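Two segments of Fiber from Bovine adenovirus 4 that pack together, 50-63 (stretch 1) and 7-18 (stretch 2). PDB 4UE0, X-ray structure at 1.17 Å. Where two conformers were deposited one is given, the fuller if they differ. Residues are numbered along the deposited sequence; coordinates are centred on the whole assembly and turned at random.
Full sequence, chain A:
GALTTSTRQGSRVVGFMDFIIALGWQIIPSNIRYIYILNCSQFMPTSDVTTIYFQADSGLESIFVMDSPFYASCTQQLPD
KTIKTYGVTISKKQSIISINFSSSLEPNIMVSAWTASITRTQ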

ATOM      1  N   THR A  50       4.034  21.379  -0.018  1.00 15.50           N
ATOM      2  CA  THR A  50       4.400  20.583   1.134  1.00 14.41           C
ATOM      3  C   THR A  50       3.184  20.205   1.953  1.00 13.71           C
ATOM      4  O   THR A  50       3.250  19.261   2.736  1.00 15.85           O
ATOM      5  CB  THR A  50       5.413  21.313   2.043  1.00 19.89           C
ATOM      6  OG1 THR A  50       4.916  22.604   2.402  1.00 27.70           O
ATOM      7  CG2 THR A  50       6.708  21.493   1.330  1.00 21.88           C
ATOM      8  N   THR A  51       2.108  20.958   1.831  1.00 13.08           N
ATOM      9  CA  THR A  51       0.914  20.738   2.648  1.00 12.55           C
ATOM     10  C   THR A  51      -0.334  20.919   1.811  1.00 12.30           C
ATOM     11  O   THR A  51      -0.418  21.881   1.041  1.00 15.58           O
ATOM     12  CB  THR A  51       0.832  21.721   3.843  1.00 15.68           C
ATOM     13  OG1 THR A  51       2.082  21.752   4.550  1.00 17.58           O
ATOM     14  CG2 THR A  51      -0.315  21.379   4.766  1.00 15.40           C
ATOM     15  N   ILE A  52      -1.272  19.988   1.935  1.00 11.61           N
ATOM     16  CA  ILE A  52      -2.609  20.124   1.388  1.00 11.32           C
ATOM     17  C   ILE A  52      -3.559  20.166   2.564  1.00 11.92           C
ATOM     18  O   ILE A  52      -3.511  19.301   3.428  1.00 14.41           O
ATOM     19  CB  ILE A  52      -2.970  18.946   0.468  1.00 11.79           C
ATOM     20  CG1 ILE A  52      -2.060  18.935  -0.757  1.00 12.01           C
ATOM     21  CG2 ILE A  52      -4.420  19.010   0.066  1.00 13.33           C
ATOM     22  CD1 ILE A  52      -2.191  17.673  -1.602  1.00 13.95           C
ATOM     23  N   TYR A  53      -4.396  21.199   2.625  1.00 12.31           N
ATOM     24  CA  TYR A  53      -5.327  21.345   3.736  1.00 13.17           C
ATOM     25  C   TYR A  53      -6.708  21.683   3.194  1.00 13.74           C
ATOM     26  O   TYR A  53      -6.855  22.203   2.082  1.00 14.21           O
ATOM     27  CB  TYR A  53      -4.833  22.423   4.712  1.00 13.93           C
ATOM     28  CG  TYR A  53      -4.624  23.743   4.074  1.00 13.84           C
ATOM     29  CD1 TYR A  53      -5.705  24.568   3.749  1.00 15.32           C
ATOM     30  CD2 TYR A  53      -3.362  24.157   3.717  1.00 15.64           C
ATOM     31  CE1 TYR A  53      -5.517  25.742   3.087  1.00 15.84           C
ATOM     32  CE2 TYR A  53      -3.171  25.379   3.091  1.00 16.98           C
ATOM     33  CZ  TYR A  53      -4.264  26.167   2.765  1.00 16.98           C
ATOM     34  OH  TYR A  53      -4.076  27.370   2.104  1.00 22.96           O
ATOM     35  N   PHE A  54      -7.718  21.419   3.996  1.00 13.90           N
ATOM     36  CA  PHE A  54      -9.083  21.644   3.606  1.00 15.79           C
ATOM     37  C   PHE A  54      -9.978  21.449   4.822  1.00 15.65           C
ATOM     38  O   PHE A  54      -9.571  20.908   5.846  1.00 17.19           O
ATOM     39  CB  PHE A  54      -9.491  20.686   2.468  1.00 16.33           C
ATOM     40  CG  PHE A  54      -9.368  19.235   2.829  1.00 15.81           C
ATOM     41  CD1 PHE A  54      -8.144  18.573   2.717  1.00 15.72           C
ATOM     42  CD2 PHE A  54     -10.473  18.545   3.291  1.00 17.28           C
ATOM     43  CE1 PHE A  54      -8.040  17.248   3.068  1.00 16.16           C
ATOM     44  CE2 PHE A  54     -10.381  17.227   3.634  1.00 17.81           C
ATOM     45  CZ  PHE A  54      -9.170  16.576   3.523  1.00 17.12           C
ATOM     46  N   GLN A  55     -11.214  21.875   4.669  1.00 17.43           N
ATOM     47  CA  GLN A  55     -12.191  21.756   5.734  1.00 19.70           C
ATOM     48  C   GLN A  55     -12.944  20.448   5.536  1.00 21.86           C
ATOM     49  O   GLN A  55     -13.464  20.154   4.449  1.00 23.89           O
ATOM     50  CB  GLN A  55     -13.105  22.974   5.757  1.00 24.41           C
ATOM     51  CG  GLN A  55     -13.866  23.180   7.050  1.00 29.20           C
ATOM     52  CD  GLN A  55     -14.603  24.503   7.041  1.00 33.75           C
ATOM     53  OE1 GLN A  55     -14.526  25.272   6.075  1.00 38.93           O
ATOM     54  NE2 GLN A  55     -15.318  24.780   8.116  1.00 41.06           N
ATOM     55  N   ALA A  56     -12.979  19.652   6.598  1.00 23.62           N
ATOM     56  CA  ALA A  56     -13.505  18.307   6.515  1.00 25.88           C
ATOM     57  C   ALA A  56     -14.972  18.316   6.621  1.00 28.61           C
ATOM     58  O   ALA A  56     -15.541  19.123   7.347  1.00 35.02           O
ATOM     59  CB  ALA A  56     -12.949  17.432   7.617  1.00 27.72           C
ATOM     60  N   ASP A  57     -15.540  17.349   5.912  1.00 36.09           N
ATOM     61  CA  ASP A  57     -16.920  16.926   6.039  1.00 36.67           C
ATOM     62  C   ASP A  57     -17.075  15.988   7.255  1.00 34.99           C
ATOM     63  O   ASP A  57     -16.096  15.429   7.791  1.00 36.14           O
ATOM     64  CB  ASP A  57     -17.317  16.180   4.747  1.00 37.05           C
ATOM     65  CG  ASP A  57     -16.285  15.096   4.346  1.00 36.86           C
ATOM     66  OD1 ASP A  57     -15.202  15.429   3.837  1.00 32.62           O
ATOM     67  OD2 ASP A  57     -16.575  13.918   4.559  1.00 38.74           O
ATOM     68  N   SER A  58     -18.325  15.785   7.667  1.00 39.57           N
ATOM     69  CA  SER A  58     -18.646  14.911   8.803  1.00 33.83           C
ATOM     70  C   SER A  58     -18.051  13.495   8.689  1.00 28.78           C
ATOM     71  O   SER A  58     -17.527  12.932   9.682  1.00 32.18           O
ATOM     72  CB  SER A  58     -20.170  14.807   8.932  1.00 30.45           C
ATOM     73  OG  SER A  58     -20.756  14.200   7.776  1.00 41.74           O
ATOM     74  N   GLY A  59     -18.165  12.925   7.483  1.00 26.34           N
ATOM     75  CA  GLY A  59     -17.707  11.567   7.242  1.00 26.29           C
ATOM     76  C   GLY A  59     -16.221  11.463   7.547  1.00 28.99           C
ATOM     77  O   GLY A  59     -15.769  10.648   8.344  1.00 28.92           O
ATOM     78  N   LEU A  60     -15.447  12.333   6.932  1.00 25.92           N
ATOM     79  CA  LEU A  60     -14.010  12.247   7.069  1.00 24.03           C
ATOM     80  C   LEU A  60     -13.557  12.567   8.486  1.00 21.37           C
ATOM     81  O   LEU A  60     -12.616  11.964   9.037  1.00 24.09           O
ATOM     82  CB  LEU A  60     -13.388  13.202   6.085  1.00 27.08           C
ATOM     83  CG  LEU A  60     -11.925  13.058   5.811  1.00 28.89           C
ATOM     84  CD1 LEU A  60     -11.471  11.630   5.495  1.00 24.80           C
ATOM     85  CD2 LEU A  60     -11.636  13.969   4.645  1.00 29.88           C
ATOM     86  N   GLU A  61     -14.211  13.539   9.100  1.00 23.46           N
ATOM     87  CA  GLU A  61     -13.820  13.887  10.444  1.00 21.74           C
ATOM     88  C   GLU A  61     -13.957  12.668  11.369  1.00 22.87           C
ATOM     89  O   GLU A  61     -13.247  12.599  12.374  1.00 25.58           O
ATOM     90  CB  GLU A  61     -14.658  15.023  10.999  1.00 27.45           C
ATOM     91  CG  GLU A  61     -14.242  16.429  10.615  1.00 34.60           C
ATOM     92  CD  GLU A  61     -15.003  17.470  11.417  1.00 41.17           C
ATOM     93  OE1 GLU A  61     -16.235  17.540  11.251  1.00 57.14           O
ATOM     94  OE2 GLU A  61     -14.387  18.201  12.216  1.00 38.46           O
ATOM     95  N   SER A  62     -14.871  11.732  11.046  1.00 22.98           N
ATOM     96  CA  SER A  62     -15.190  10.611  11.939  1.00 23.31           C
ATOM     97  C   SER A  62     -14.035   9.634  12.141  1.00 25.27           C
ATOM     98  O   SER A  62     -14.082   8.843  13.088  1.00 24.86           O
ATOM     99  CB  SER A  62     -16.472   9.882  11.473  1.00 26.23           C
ATOM    100  OG  SER A  62     -16.316   9.072  10.300  1.00 25.59           O
ATOM    101  N   ILE A  63     -13.013   9.667  11.280  1.00 22.61           N
ATOM    102  CA  ILE A  63     -11.927   8.712  11.419  1.00 19.68           C
ATOM    103  C   ILE A  63     -10.799   9.261  12.305  1.00 18.73           C
ATOM    104  O   ILE A  63      -9.840   8.531  12.625  1.00 22.30           O
ATOM    105  CB  ILE A  63     -11.356   8.230  10.050  1.00 18.73           C
ATOM    106  CG1 ILE A  63     -10.592   9.350   9.322  1.00 19.79           C
ATOM    107  CG2 ILE A  63     -12.442   7.615   9.174  1.00 22.36           C
ATOM    108  CD1 ILE A  63      -9.775   8.872   8.161  1.00 19.76           C
TER
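Stretch 2, residues 7-18: TRQGSRVVGFMD

Stretch 2 is extended for most of its length, with residues 8-16 forming a single strand that starts beside the short helix beginning at S58 and then crosses strand 51-55 of stretch 1. The two strands cross steeply, at neither a parallel nor an antiparallel angle: their N-to-C directions make 119°, and their axes approach to 8.0 Å. No backbone hydrogen bonds link them, so the contact is made largely by side chains. In register, I52 lies nearest F16 (CA to CA 6.9 Å) and F54 nearest V14 (CA to CA 7.3 Å), so that the C-terminal half of the stretch 2 strand covers strand 51-55. R8, R12, V14 and F16 all direct their CA-to-CB bonds toward stretch 1, whereas Q9 and S11 point away. The contact buries 509 Å², both sides summed.

F16 covers the most surface. Its side chain, with chi1 in the t well, lies along the backbone of T51 to Y53. I52 packs over one face of the ring, with its CA 4.0 Å from the ring centroid and I52 CG2 3.8 Å from F16 CG. The backbone oxygens of T51 and Y53 also come close, T51 O at 3.5 Å from F16 CE2 and Y53 O at 3.4 Å from F16 CD1. Although the CA-to-CB bond of Y53 points away, its ring returns to meet F16 in an edge-to-face pair, the edge of F16 directed at the face of Y53, with centroids 5.0 Å apart and planes at 83°.

R12 anchors the other major contact. Its NH1 donates both to Q55 O (2.9 Å) and, within a salt bridge, to D57 OD1 (3.0 Å); R12 NH2 adds a longer bond to the same Q55 O (3.3 Å). These acceptors lie near the guanidinium plane, and F54 CD2 lies over one of its faces, 3.8 Å from R12 NH1. D57 is also the N-cap of the helix: its OD2 accepts from L60 N (3.1 Å), so one carboxylate caps the helix and binds the strand. A water extends this link, donating to D57 OD2 (2.7 Å) and to S11 O (2.9 Å).

Between these two residues, V14 fills the space against F54. V14 CG2 stands 3.7 Å from the ring centroid, almost on its normal, while V14 CG1 is 3.8 Å from F54 CB. Toward the start of stretch 2 the contact thins, and a water bridges R8 NH1 (2.8 Å) to S62 OG (3.0 Å).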

ATOM      1  N   THR A   7     -19.716  -1.671   9.058  1.00 38.62           N
ATOM      2  CA  THR A   7     -18.632  -0.737   8.552  1.00 36.79           C
ATOM      3  C   THR A   7     -19.232   0.475   7.859  1.00 37.86           C
ATOM      4  O   THR A   7     -20.285   0.405   7.192  1.00 45.83           O
ATOM      5  CB  THR A   7     -17.554  -1.390   7.609  1.00 40.79           C
ATOM      6  OG1 THR A   7     -17.998  -1.418   6.247  1.00 51.96           O
ATOM      7  CG2 THR A   7     -17.182  -2.806   8.054  1.00 42.57           C
ATOM      8  N   ARG A   8     -18.535   1.587   8.043  1.00 36.28           N
ATOM      9  CA  ARG A   8     -18.936   2.876   7.528  1.00 32.90           C
ATOM     10  C   ARG A   8     -17.849   3.326   6.584  1.00 33.00           C
ATOM     11  O   ARG A   8     -16.676   3.124   6.887  1.00 32.31           O
ATOM     12  CB  ARG A   8     -19.012   3.884   8.673  1.00 30.18           C
ATOM     13  CG  ARG A   8     -19.669   3.346   9.927  1.00 34.37           C
ATOM     14  CD  ARG A   8     -19.950   4.498  10.867  1.00 38.38           C
ATOM     15  NE  ARG A   8     -19.280   4.346  12.150  1.00 48.82           N
ATOM     16  CZ  ARG A   8     -18.870   5.362  12.908  1.00 45.39           C
ATOM     17  NH1 ARG A   8     -19.052   6.629  12.513  1.00 44.44           N
ATOM     18  NH2 ARG A   8     -18.254   5.105  14.067  1.00 57.86           N
ATOM     19  N   GLN A   9     -18.222   3.966   5.472  1.00 30.60           N
ATOM     20  CA  GLN A   9     -17.207   4.465   4.543  1.00 27.28           C
ATOM     21  C   GLN A   9     -17.693   5.660   3.734  1.00 28.13           C
ATOM     22  O   GLN A   9     -18.907   5.932   3.671  1.00 37.44           O
ATOM     23  CB  GLN A   9     -16.755   3.353   3.603  1.00 33.44           C
ATOM     24  CG  GLN A   9     -17.884   2.641   2.878  1.00 41.42           C
ATOM     25  CD  GLN A   9     -17.414   1.390   2.155  1.00 62.42           C
ATOM     26  OE1 GLN A   9     -16.215   1.192   1.919  1.00 72.82           O
ATOM     27  NE2 GLN A   9     -18.365   0.533   1.791  1.00 94.97           N
ATOM     28  N   GLY A  10     -16.754   6.364   3.102  1.00 27.81           N
ATOM     29  CA  GLY A  10     -17.113   7.519   2.279  1.00 25.98           C
ATOM     30  C   GLY A  10     -15.947   8.034   1.481  1.00 22.82           C
ATOM     31  O   GLY A  10     -14.853   7.483   1.530  1.00 23.29           O
ATOM     32  N   SER A  11     -16.220   9.102   0.748  1.00 23.50           N
ATOM     33  CA  SER A  11     -15.249   9.747  -0.099  1.00 22.19           C
ATOM     34  C   SER A  11     -15.350  11.257  -0.002  1.00 20.24           C
ATOM     35  O   SER A  11     -16.405  11.810   0.348  1.00 24.63           O
ATOM     36  CB  SER A  11     -15.452   9.358  -1.566  1.00 31.59           C
ATOM     37  OG  SER A  11     -15.194   7.997  -1.761  1.00 35.09           O
ATOM     38  N   ARG A  12     -14.248  11.897  -0.387  1.00 19.23           N
ATOM     39  CA  ARG A  12     -14.181  13.346  -0.471  1.00 21.05           C
ATOM     40  C   ARG A  12     -13.184  13.704  -1.557  1.00 19.14           C
ATOM     41  O   ARG A  12     -12.025  13.289  -1.519  1.00 20.12           O
ATOM     42  CB  ARG A  12     -13.719  13.913   0.871  1.00 23.37           C
ATOM     43  CG  ARG A  12     -13.346  15.383   0.882  1.00 22.81           C
ATOM     44  CD  ARG A  12     -14.515  16.255   0.441  1.00 25.42           C
ATOM     45  NE  ARG A  12     -14.098  17.648   0.356  1.00 28.13           N
ATOM     46  CZ  ARG A  12     -13.935  18.443   1.410  1.00 26.20           C
ATOM     47  NH1 ARG A  12     -14.202  18.012   2.643  1.00 29.07           N
ATOM     48  NH2 ARG A  12     -13.498  19.679   1.228  1.00 32.38           N
ATOM     49  N   VAL A  13     -13.647  14.475  -2.523  1.00 20.07           N
ATOM     50  CA  VAL A  13     -12.795  15.058  -3.511  1.00 17.37           C
ATOM     51  C   VAL A  13     -12.416  16.445  -3.006  1.00 17.71           C
ATOM     52  O   VAL A  13     -13.288  17.185  -2.530  1.00 20.86           O
ATOM     53  CB  VAL A  13     -13.516  15.092  -4.862  1.00 23.53           C
ATOM     54  CG1 VAL A  13     -12.730  15.907  -5.854  1.00 27.11           C
ATOM     55  CG2 VAL A  13     -13.733  13.679  -5.374  1.00 26.86           C
ATOM     56  N   VAL A  14     -11.131  16.774  -3.048  1.00 16.71           N
ATOM     57  CA  VAL A  14     -10.643  18.077  -2.599  1.00 16.68           C
ATOM     58  C   VAL A  14      -9.971  18.783  -3.760  1.00 15.79           C
ATOM     59  O   VAL A  14      -8.988  18.281  -4.301  1.00 17.24           O
ATOM     60  CB  VAL A  14      -9.609  17.902  -1.470  1.00 18.36           C
ATOM     61  CG1 VAL A  14      -9.083  19.249  -0.984  1.00 18.66           C
ATOM     62  CG2 VAL A  14     -10.215  17.137  -0.309  1.00 19.41           C
ATOM     63  N   GLY A  15     -10.483  19.956  -4.119  1.00 17.21           N
ATOM     64  CA  GLY A  15      -9.759  20.851  -5.006  1.00 17.17           C
ATOM     65  C   GLY A  15      -8.774  21.675  -4.194  1.00 17.47           C
ATOM     66  O   GLY A  15      -9.153  22.340  -3.239  1.00 21.89           O
ATOM     67  N   PHE A  16      -7.499  21.614  -4.543  1.00 17.79           N
ATOM     68  CA  PHE A  16      -6.475  22.347  -3.816  1.00 16.09           C
ATOM     69  C   PHE A  16      -5.566  22.972  -4.834  1.00 14.69           C
ATOM     70  O   PHE A  16      -4.988  22.287  -5.665  1.00 14.87           O
ATOM     71  CB  PHE A  16      -5.666  21.449  -2.896  1.00 15.43           C
ATOM     72  CG  PHE A  16      -4.739  22.208  -1.992  1.00 14.14           C
ATOM     73  CD1 PHE A  16      -5.229  22.848  -0.880  1.00 16.25           C
ATOM     74  CD2 PHE A  16      -3.401  22.290  -2.263  1.00 14.53           C
ATOM     75  CE1 PHE A  16      -4.398  23.575  -0.057  1.00 15.07           C
ATOM     76  CE2 PHE A  16      -2.558  23.012  -1.441  1.00 13.35           C
ATOM     77  CZ  PHE A  16      -3.078  23.659  -0.309  1.00 13.68           C
ATOM     78  N   MET A  17      -5.544  24.290  -4.686  0.50 17.98           N
ATOM     79  CA  MET A  17      -5.134  25.150  -5.696  0.50 17.85           C
ATOM     80  C   MET A  17      -5.845  24.603  -6.944  0.50 16.86           C
ATOM     81  O   MET A  17      -7.091  24.407  -6.908  0.50 16.27           O
ATOM     82  CB  MET A  17      -3.613  25.172  -5.691  0.50 17.68           C
ATOM     83  CG  MET A  17      -3.086  25.437  -4.258  0.50 18.43           C
ATOM     84  SD  MET A  17      -3.301  27.122  -3.568  0.50 19.22           S
ATOM     85  CE  MET A  17      -3.580  26.978  -1.796  0.50 18.71           C
ATOM     86  N   ASP A  18      -5.045  24.332  -7.984  0.50 13.60           N
ATOM     87  CA  ASP A  18      -5.464  24.050  -9.333  0.50 14.07           C
ATOM     88  C   ASP A  18      -5.405  22.539  -9.621  0.50 15.27           C
ATOM     89  O   ASP A  18      -5.333  22.156 -10.789  0.50 17.86           O
ATOM     90  CB  ASP A  18      -4.505  24.840 -10.250  0.50 16.04           C
ATOM     91  CG  ASP A  18      -5.047  25.093 -11.650  0.50 14.77           C
ATOM     92  OD1 ASP A  18      -6.275  25.085 -11.891  0.50 14.72           O
ATOM     93  OD2 ASP A  18      -4.172  25.242 -12.529  0.50 16.50           O
TER
HETATM   94  O   HOH W   1     -18.803   7.452   9.894  1.00 39.01           O
HETATM   95  O   HOH W   2     -16.993  11.569   3.227  1.00 45.89           O